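Local coordinates for protein diaminopimelate decarboxylase (Phaeodactylum tricornutum, PDB 7JPJ) that probably catalyses the pyridoxal-phosphate-dependent decarboxylation of diaminopimelate to lysine, working as an obligate dimer, at residues S9-P14 against A31-K36; L53-A58 against I278-Y283; L284-G289 against S392-S397. All blocks are in the same frame, centred on the assembly; numbering follows the deposited sequence.

Interaction 1: S9-P14 against A31-K36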
loop_
_atom_site.group_PDB
_atom_site.type_symbol
_atom_site.label_atom_id
_atom_site.label_comp_id
_atom_site.label_asym_id
_atom_site.label_seq_id
_atom_site.Cartn_x
_atom_site.Cartn_y
_atom_site.Cartn_z
ATOM N N SER A 9 -9.811 11.731 -22.456
ATOM C CA SER A 9 -9.044 10.601 -21.898
ATOM C C SER A 9 -9.722 9.331 -22.411
ATOM O O SER A 9 -10.487 9.433 -23.360
ATOM C CB SER A 9 -9.048 10.715 -20.418
ATOM O OG SER A 9 -10.315 10.420 -19.892
ATOM N N ILE A 10 -9.459 8.182 -21.811
ATOM C CA ILE A 10 -10.180 6.945 -22.224
ATOM C C ILE A 10 -11.699 7.176 -22.175
ATOM O O ILE A 10 -12.374 6.703 -23.100
ATOM C CB ILE A 10 -9.694 5.714 -21.432
ATOM C CG1 ILE A 10 -8.403 5.139 -22.016
ATOM C CG2 ILE A 10 -10.763 4.648 -21.279
ATOM C CD1 ILE A 10 -8.449 4.948 -23.506
ATOM N N PHE A 11 -12.225 7.887 -21.173
ATOM C CA PHE A 11 -13.667 8.099 -21.192
ATOM C C PHE A 11 -14.087 9.454 -20.624
ATOM O O PHE A 11 -15.274 9.642 -20.328
ATOM C CB PHE A 11 -14.406 6.971 -20.441
ATOM C CG PHE A 11 -14.030 6.836 -18.983
ATOM C CD1 PHE A 11 -14.640 7.621 -18.013
ATOM C CD2 PHE A 11 -13.093 5.895 -18.580
ATOM C CE1 PHE A 11 -14.303 7.489 -16.671
ATOM C CE2 PHE A 11 -12.752 5.757 -17.238
ATOM C CZ PHE A 11 -13.360 6.555 -16.284
ATOM N N LEU A 12 -13.166 10.410 -20.486
ATOM C CA LEU A 12 -13.469 11.699 -19.866
ATOM C C LEU A 12 -13.052 12.838 -20.787
ATOM O O LEU A 12 -11.856 13.054 -21.008
ATOM C CB LEU A 12 -12.774 11.838 -18.511
ATOM C CG LEU A 12 -13.336 11.035 -17.339
ATOM C CD1 LEU A 12 -12.572 11.358 -16.068
ATOM C CD2 LEU A 12 -14.823 11.308 -17.165
ATOM N N THR A 13 -14.033 13.568 -21.312
ATOM C CA THR A 13 -13.761 14.841 -21.958
ATOM C C THR A 13 -13.513 15.904 -20.891
ATOM O O THR A 13 -13.816 15.692 -19.713
ATOM C CB THR A 13 -14.933 15.248 -22.852
ATOM O OG1 THR A 13 -16.074 15.555 -22.043
ATOM C CG2 THR A 13 -15.283 14.132 -23.824
ATOM N N PRO A 14 -12.940 17.051 -21.268
ATOM C CA PRO A 14 -12.781 18.129 -20.275
ATOM C C PRO A 14 -14.091 18.554 -19.635
ATOM O O PRO A 14 -14.093 18.966 -18.469
ATOM C CB PRO A 14 -12.150 19.264 -21.092
ATOM C CG PRO A 14 -11.430 18.570 -22.194
ATOM C CD PRO A 14 -12.257 17.366 -22.536
ATOM N N ALA A 31 -13.208 7.942 -10.841
ATOM C CA ALA A 31 -14.311 8.004 -11.788
ATOM C C ALA A 31 -14.473 6.646 -12.453
ATOM O O ALA A 31 -13.506 6.096 -12.988
ATOM C CB ALA A 31 -14.076 9.089 -12.840
ATOM N N TYR A 32 -15.689 6.107 -12.409
ATOM C CA TYR A 32 -16.031 4.858 -13.074
ATOM C C TYR A 32 -17.097 5.125 -14.126
ATOM O O TYR A 32 -18.021 5.913 -13.899
ATOM C CB TYR A 32 -16.528 3.804 -12.077
ATOM C CG TYR A 32 -15.556 3.506 -10.955
ATOM C CD1 TYR A 32 -15.593 4.231 -9.769
ATOM C CD2 TYR A 32 -14.602 2.500 -11.079
ATOM C CE1 TYR A 32 -14.708 3.963 -8.737
ATOM C CE2 TYR A 32 -13.711 2.224 -10.054
ATOM C CZ TYR A 32 -13.770 2.959 -8.883
ATOM O OH TYR A 32 -12.890 2.699 -7.851
ATOM N N SER A 33 -16.966 4.464 -15.275
ATOM C CA SER A 33 -17.835 4.684 -16.425
ATOM C C SER A 33 -18.701 3.453 -16.662
ATOM O O SER A 33 -18.180 2.349 -16.848
ATOM C CB SER A 33 -17.011 5.004 -17.672
ATOM O OG SER A 33 -17.631 4.497 -18.838
ATOM N N ILE A 34 -20.022 3.653 -16.664
ATOM C CA ILE A 34 -20.952 2.559 -16.935
ATOM C C ILE A 34 -20.705 1.982 -18.326
ATOM O O ILE A 34 -20.796 0.765 -18.534
ATOM C CB ILE A 34 -22.404 3.049 -16.763
ATOM C CG1 ILE A 34 -22.833 2.951 -15.297
ATOM C CG2 ILE A 34 -23.362 2.263 -17.646
ATOM C CD1 ILE A 34 -22.997 1.533 -14.800
ATOM N N ASP A 35 -20.374 2.844 -19.291
ATOM C CA ASP A 35 -20.088 2.387 -20.648
ATOM C C ASP A 35 -18.942 1.382 -20.665
ATOM O O ASP A 35 -19.033 0.331 -21.309
ATOM C CB ASP A 35 -19.756 3.582 -21.540
ATOM C CG ASP A 35 -20.927 4.015 -22.394
ATOM O OD1 ASP A 35 -21.542 3.145 -23.046
ATOM O OD2 ASP A 35 -21.231 5.228 -22.415
ATOM N N LYS A 36 -17.849 1.692 -19.960
ATOM C CA LYS A 36 -16.694 0.801 -19.946
ATOM C C LYS A 36 -16.962 -0.471 -19.147
ATOM O O LYS A 36 -16.345 -1.509 -19.414
ATOM C CB LYS A 36 -15.474 1.535 -19.391
ATOM C CG LYS A 36 -14.717 2.352 -20.427
ATOM C CD LYS A 36 -13.893 1.447 -21.326
ATOM C CE LYS A 36 -13.263 2.216 -22.470
ATOM N NZ LYS A 36 -12.358 1.351 -23.277
#

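Interaction 2: L53-A58 against I278-Y283. With SO4 (sulfate ion), chain D.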
loop_
_atom_site.group_PDB
_atom_site.type_symbol
_atom_site.label_atom_id
_atom_site.label_comp_id
_atom_site.label_asym_id
_atom_site.label_seq_id
_atom_site.Cartn_x
_atom_site.Cartn_y
_atom_site.Cartn_z
ATOM N N LEU A 53 -21.246 -21.611 -19.025
ATOM C CA LEU A 53 -20.276 -20.652 -18.517
ATOM C C LEU A 53 -20.866 -19.871 -17.352
ATOM O O LEU A 53 -22.057 -19.551 -17.345
ATOM C CB LEU A 53 -19.836 -19.679 -19.621
ATOM C CG LEU A 53 -19.097 -18.409 -19.192
ATOM C CD1 LEU A 53 -17.655 -18.721 -18.814
ATOM C CD2 LEU A 53 -19.163 -17.339 -20.271
ATOM N N THR A 54 -20.022 -19.576 -16.364
ATOM C CA THR A 54 -20.349 -18.665 -15.276
ATOM C C THR A 54 -19.199 -17.687 -15.108
ATOM O O THR A 54 -18.041 -18.103 -15.012
ATOM C CB THR A 54 -20.590 -19.409 -13.958
ATOM O OG1 THR A 54 -21.580 -20.424 -14.154
ATOM C CG2 THR A 54 -21.068 -18.441 -12.882
ATOM N N VAL A 55 -19.514 -16.397 -15.073
ATOM C CA VAL A 55 -18.518 -15.351 -14.874
ATOM C C VAL A 55 -18.617 -14.865 -13.435
ATOM O O VAL A 55 -19.686 -14.433 -12.988
ATOM C CB VAL A 55 -18.717 -14.191 -15.861
ATOM C CG1 VAL A 55 -17.726 -13.074 -15.568
ATOM C CG2 VAL A 55 -18.574 -14.685 -17.288
ATOM N N ARG A 56 -17.505 -14.934 -12.708
ATOM C CA ARG A 56 -17.417 -14.441 -11.341
ATOM C C ARG A 56 -16.537 -13.199 -11.308
ATOM O O ARG A 56 -15.426 -13.208 -11.846
ATOM C CB ARG A 56 -16.849 -15.507 -10.403
ATOM C CG ARG A 56 -17.505 -16.868 -10.526
ATOM C CD ARG A 56 -17.322 -17.682 -9.255
ATOM N NE ARG A 56 -18.572 -17.797 -8.513
ATOM C CZ ARG A 56 -19.286 -18.913 -8.421
ATOM N NH1 ARG A 56 -18.872 -20.014 -9.020
ATOM N NH2 ARG A 56 -20.415 -18.929 -7.727
ATOM N N TYR A 57 -17.031 -12.139 -10.678
ATOM C CA TYR A 57 -16.237 -10.931 -10.498
ATOM C C TYR A 57 -15.364 -11.080 -9.258
ATOM O O TYR A 57 -15.874 -11.334 -8.161
ATOM C CB TYR A 57 -17.138 -9.703 -10.376
ATOM C CG TYR A 57 -16.406 -8.436 -9.980
ATOM C CD1 TYR A 57 -15.193 -8.093 -10.569
ATOM C CD2 TYR A 57 -16.933 -7.577 -9.027
ATOM C CE1 TYR A 57 -14.524 -6.936 -10.211
ATOM C CE2 TYR A 57 -16.274 -6.416 -8.667
ATOM C CZ TYR A 57 -15.070 -6.102 -9.260
ATOM O OH TYR A 57 -14.411 -4.948 -8.900
ATOM N N ALA A 58 -14.055 -10.931 -9.433
ATOM C CA ALA A 58 -13.106 -10.938 -8.321
ATOM C C ALA A 58 -13.167 -9.572 -7.648
ATOM O O ALA A 58 -12.401 -8.663 -7.969
ATOM C CB ALA A 58 -11.700 -11.260 -8.813
ATOM N N ILE A 278 -15.027 -18.616 -14.873
ATOM C CA ILE A 278 -13.905 -17.700 -15.006
ATOM C C ILE A 278 -14.035 -16.629 -13.932
ATOM O O ILE A 278 -15.139 -16.214 -13.571
ATOM C CB ILE A 278 -13.834 -17.069 -16.416
ATOM C CG1 ILE A 278 -15.097 -16.258 -16.719
ATOM C CG2 ILE A 278 -13.626 -18.148 -17.467
ATOM C CD1 ILE A 278 -15.054 -15.550 -18.054
ATOM N N GLU A 279 -12.894 -16.189 -13.409
ATOM C CA GLU A 279 -12.848 -15.252 -12.288
ATOM C C GLU A 279 -12.039 -14.009 -12.645
ATOM O O GLU A 279 -10.998 -13.739 -12.035
ATOM C CB GLU A 279 -12.267 -15.935 -11.052
ATOM C CG GLU A 279 -13.289 -16.663 -10.186
ATOM C CD GLU A 279 -12.645 -17.444 -9.044
ATOM O OE1 GLU A 279 -13.242 -18.446 -8.584
ATOM O OE2 GLU A 279 -11.536 -17.058 -8.609
ATOM N N PRO A 280 -12.497 -13.215 -13.618
ATOM C CA PRO A 280 -11.727 -12.027 -14.012
ATOM C C PRO A 280 -11.905 -10.899 -13.004
ATOM O O PRO A 280 -13.017 -10.621 -12.550
ATOM C CB PRO A 280 -12.320 -11.656 -15.375
ATOM C CG PRO A 280 -13.722 -12.112 -15.289
ATOM C CD PRO A 280 -13.719 -13.355 -14.430
ATOM N N GLY A 281 -10.796 -10.261 -12.650
ATOM C CA GLY A 281 -10.841 -9.076 -11.822
ATOM C C GLY A 281 -10.411 -7.851 -12.603
ATOM O O GLY A 281 -11.204 -6.930 -12.824
ATOM N N THR A 282 -9.147 -7.849 -13.034
ATOM C CA THR A 282 -8.629 -6.754 -13.845
ATOM C C THR A 282 -9.463 -6.556 -15.108
ATOM O O THR A 282 -9.870 -5.435 -15.427
ATOM C CB THR A 282 -7.167 -7.028 -14.199
ATOM O OG1 THR A 282 -6.408 -7.201 -12.997
ATOM C CG2 THR A 282 -6.582 -5.880 -15.004
ATOM N N TYR A 283 -9.750 -7.646 -15.825
ATOM C CA TYR A 283 -10.414 -7.542 -17.123
ATOM C C TYR A 283 -11.781 -6.875 -17.041
ATOM O O TYR A 283 -12.273 -6.378 -18.059
ATOM C CB TYR A 283 -10.556 -8.930 -17.751
ATOM C CG TYR A 283 -10.623 -8.919 -19.263
ATOM C CD1 TYR A 283 -9.466 -9.001 -20.029
ATOM C CD2 TYR A 283 -11.843 -8.831 -19.927
ATOM C CE1 TYR A 283 -9.523 -8.994 -21.415
ATOM C CE2 TYR A 283 -11.909 -8.822 -21.310
ATOM C CZ TYR A 283 -10.746 -8.905 -22.048
ATOM O OH TYR A 283 -10.807 -8.898 -23.423
HETATM S S SO4 D . -7.017 -10.725 -11.990
HETATM O O1 SO4 D . -6.051 -9.920 -12.733
HETATM O O2 SO4 D . -7.917 -11.392 -12.930
HETATM O O3 SO4 D . -7.794 -9.868 -11.100
HETATM O O4 SO4 D . -6.303 -11.717 -11.190
#

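Interaction 3: L284-G289 against S392-S397. With SO4 (sulfate ion), chain D.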
loop_
_atom_site.group_PDB
_atom_site.type_symbol
_atom_site.label_atom_id
_atom_site.label_comp_id
_atom_site.label_asym_id
_atom_site.label_seq_id
_atom_site.Cartn_x
_atom_site.Cartn_y
_atom_site.Cartn_z
ATOM N N LEU A 284 -12.399 -6.839 -15.864
ATOM C CA LEU A 284 -13.748 -6.301 -15.751
ATOM C C LEU A 284 -13.786 -4.827 -15.366
ATOM O O LEU A 284 -14.714 -4.120 -15.776
ATOM C CB LEU A 284 -14.548 -7.108 -14.726
ATOM C CG LEU A 284 -15.239 -8.377 -15.219
ATOM C CD1 LEU A 284 -15.624 -9.249 -14.042
ATOM C CD2 LEU A 284 -16.469 -8.032 -16.045
ATOM N N VAL A 285 -12.808 -4.339 -14.602
ATOM C CA VAL A 285 -12.937 -3.026 -13.976
ATOM C C VAL A 285 -11.739 -2.119 -14.247
ATOM O O VAL A 285 -11.798 -0.915 -13.970
ATOM C CB VAL A 285 -13.159 -3.169 -12.457
ATOM C CG1 VAL A 285 -14.494 -3.839 -12.166
ATOM C CG2 VAL A 285 -12.017 -3.942 -11.818
ATOM N N ALA A 286 -10.647 -2.674 -14.780
ATOM C CA ALA A 286 -9.417 -1.904 -14.953
ATOM C C ALA A 286 -9.627 -0.639 -15.778
ATOM O O ALA A 286 -9.479 0.472 -15.259
ATOM C CB ALA A 286 -8.327 -2.757 -15.604
ATOM N N MET A 287 -9.968 -0.794 -17.058
ATOM C CA MET A 287 -10.178 0.357 -17.933
ATOM C C MET A 287 -11.457 1.117 -17.621
ATOM O O MET A 287 -11.699 2.156 -18.241
ATOM C CB MET A 287 -10.199 -0.086 -19.398
ATOM C CG MET A 287 -8.949 -0.819 -19.852
ATOM S SD MET A 287 -7.397 0.004 -19.435
ATOM C CE MET A 287 -7.651 1.632 -20.140
ATOM N N ALA A 288 -12.277 0.632 -16.694
ATOM C CA ALA A 288 -13.524 1.298 -16.354
ATOM C C ALA A 288 -13.354 2.375 -15.293
ATOM O O ALA A 288 -14.312 3.104 -15.017
ATOM C CB ALA A 288 -14.561 0.274 -15.879
ATOM N N GLY A 289 -12.172 2.497 -14.703
ATOM C CA GLY A 289 -11.949 3.460 -13.646
ATOM C C GLY A 289 -10.763 4.350 -13.951
ATOM O O GLY A 289 -9.821 3.953 -14.634
ATOM N N SER A 392 -7.249 2.774 -13.837
ATOM C CA SER A 392 -7.090 2.790 -12.389
ATOM C C SER A 392 -8.336 2.282 -11.670
ATOM O O SER A 392 -8.610 2.679 -10.536
ATOM C CB SER A 392 -6.736 4.197 -11.914
ATOM O OG SER A 392 -5.547 4.654 -12.532
ATOM N N GLY A 393 -9.102 1.409 -12.321
ATOM C CA GLY A 393 -10.286 0.832 -11.723
ATOM C C GLY A 393 -10.084 -0.511 -11.062
ATOM O O GLY A 393 -11.023 -1.054 -10.471
ATOM N N ALA A 394 -8.877 -1.067 -11.144
ATOM C CA ALA A 394 -8.562 -2.366 -10.566
ATOM C C ALA A 394 -7.348 -2.231 -9.663
ATOM O O ALA A 394 -6.305 -1.722 -10.090
ATOM C CB ALA A 394 -8.300 -3.408 -11.657
ATOM N N TYR A 395 -7.492 -2.676 -8.412
ATOM C CA TYR A 395 -6.396 -2.688 -7.443
ATOM C C TYR A 395 -5.822 -1.289 -7.222
ATOM O O TYR A 395 -4.611 -1.105 -7.089
ATOM C CB TYR A 395 -5.304 -3.673 -7.862
ATOM C CG TYR A 395 -5.838 -5.064 -8.102
ATOM C CD1 TYR A 395 -6.213 -5.872 -7.042
ATOM C CD2 TYR A 395 -5.976 -5.565 -9.390
ATOM C CE1 TYR A 395 -6.704 -7.144 -7.250
ATOM C CE2 TYR A 395 -6.467 -6.836 -9.611
ATOM C CZ TYR A 395 -6.830 -7.622 -8.536
ATOM O OH TYR A 395 -7.322 -8.892 -8.745
ATOM N N CYS A 396 -6.706 -0.290 -7.187
ATOM C CA CYS A 396 -6.318 1.072 -6.827
ATOM C C CYS A 396 -7.125 1.546 -5.629
ATOM O O CYS A 396 -6.573 1.652 -4.530
ATOM C CB CYS A 396 -6.477 2.011 -8.024
ATOM S SG CYS A 396 -5.403 1.608 -9.419
ATOM N N SER A 397 -8.418 1.832 -5.797
ATOM C CA SER A 397 -9.262 2.122 -4.645
ATOM C C SER A 397 -9.294 0.944 -3.677
ATOM O O SER A 397 -9.279 1.134 -2.455
ATOM C CB SER A 397 -10.675 2.474 -5.104
ATOM O OG SER A 397 -11.522 2.704 -3.995
HETATM S S SO4 D . -7.017 -10.725 -11.990
HETATM O O1 SO4 D . -6.051 -9.920 -12.733
HETATM O O2 SO4 D . -7.917 -11.392 -12.930
HETATM O O3 SO4 D . -7.794 -9.868 -11.100
HETATM O O4 SO4 D . -6.303 -11.717 -11.190
#

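Interaction 1: S9-P14 against A31-K36
Phe11 lays one face of its ring over Ser33, and CB of Ser33 stands 3.7 Å from the ring centroid. That line is tilted 18° from the ring normal, which meets the description of a CH-pi contact; CB is offset toward the rim and lies nearest the ring atom CD1. With chi1 at 60°, Phe11 CG sits between its backbone N and carbonyl carbon, 3.7 Å from Ser33 CB. The far end of the ring reaches the strand edge-on: CZ is 3.3 Å from Ala31 O, near the ring plane. CE1 touches Ala31 CB at 4.2 Å, and Leu12 CD1 approaches that same methyl. Lys36 bends at chi2 (-76°), its CD turned away from a straight course. Its terminal methylene then meets Ile10, CE to CG2 at 3.7 Å, the two side chains crossing at about a right angle; the ammonium has a long, weak ion pair with Glu39. Ser33 OG faces its own helix, accepting Lys36 N at 3.0 Å as an N-cap at the start of helix 34-45. Ser9 OG takes Leu12 N at 2.9 Å in an ST motif. Phe11 also rests on Ala290, and Leu12 on Val292, of strand 289-300. With no hydrogen bond between the two segments, the N-terminal loop is held to this strand-helix junction by apolar and CH-pi contacts, while serine oxygens order each backbone locally.

Interaction 2: L53-A58 against I278-Y283
CB of Arg56 touches CG of Glu279 at 3.7 Å, where strand 53-58 runs parallel to the end of strand 275-278. The same CB lies 3.7 Å from Ile278 O. The Arg56 chain then turns beside its own backbone N (chi1 -49°), and CG lies 3.9 Å from that oxygen, which Arg56 N also uses. Further out the chain leads away from 278-283, bending at chi3 (108°) and packing on His77 and Asp79 of strand 77-80 and Ser100 of strand 99-101, until NH1 ends in a salt bridge to Glu277. Glu279 sends its own carboxylate to Asn234.

The backbone bonds are Ile278 N to Thr54 O at 3.1 Å, Arg56 N to Ile278 O at 2.8 Å and a nearly straight third, Ala58 N to Pro280 O at 3.3 Å, its N above the carbonyl plane. Val55 CG2 meets Ile278 CD1 at 3.7 Å. These bonds and this apolar contact join two neighbouring parallel barrel strands; past them, Gly281 N and Thr282 N and OG1 hold a sulfate, probably from the crystallisation liquor, which may mark where the phosphate of pyridoxal 5'-phosphate would sit.

Interaction 3: L284-G289 against S392-S397
The type I beta turn from Ala286 to Gly289, which carries the chain from helix 282-285 into strand 289-300, receives the backbone of Ser392 and Gly393 from the loop after strand 386-390. Two hydrogen bonds join them. Gly393 N donates to Ala286 O at 3.1 Å, in the carbonyl plane and on a lone pair; the same oxygen also takes a weak turn bond from Gly289 N. Ser392 N reaches Gly289 O at 2.9 Å, but from 49° above that carbonyl plane. Gly393 CA adds a CA-H...O contact of 3.2 Å to Val285 O, which also accepts Ala288 N. The absence of side chains on Gly289 and Gly393 lets their CA atoms come within 3.7 Å of each other.

Apolar contact continues at Ala394, whose CB lies 3.8 Å from Val285 CG2 and 4.0 Å from Ala286 CB. With CG1 anti to the carbonyl carbon (chi1 -66°), Val285 CG2 lies between the backbone N and carbonyl carbon, 3.3 Å from Gly393 O and beside Ala394 CB. One residue on, Tyr395 donates its OH to sulfate O3 at 2.6 Å, and that oxygen lies at the edge of the ring, in its plane. A phenylalanine here would probably leave sulfate O3 without this hydroxyl donor and weaken the ion's hold, although Thr282, Gly281 and Gly238 also bind it.

Val285 packs on Leu37 of helix 34-45 and on Ile67 and Phe71 of helix 65-73, and also touches Tyr57 of strand 53-58. Tyr395 contacts Ala61 and Lys60, the predicted attachment lysine for pyridoxal phosphate, which carries no cofactor in this structure, and alone reaches the second subunit, at Tyr404. The helix end and turn are flanked by helices 34-45 and 65-73.

How the interactions relate
Along the chain the three contacts follow in series, and both of the later ones use helix 282-285. Interaction 1 lies on the mixed sheet, through strand 29-33, and interaction 2 on the parallel barrel sheet; their centres are 22 Å apart and they do not touch. Interaction 3 lies between, its centre 12 Å from the first and 14 Å from the second. It meets interaction 1 through a probable hydrogen bond from Ser33 N to Ala288 O, and interaction 2 through Leu284 against Tyr57. Helix 282-285 and the loop 392-397 meet beside the shared sulfate, near the predicted cofactor lysine, linking the barrel to the mixed sheet.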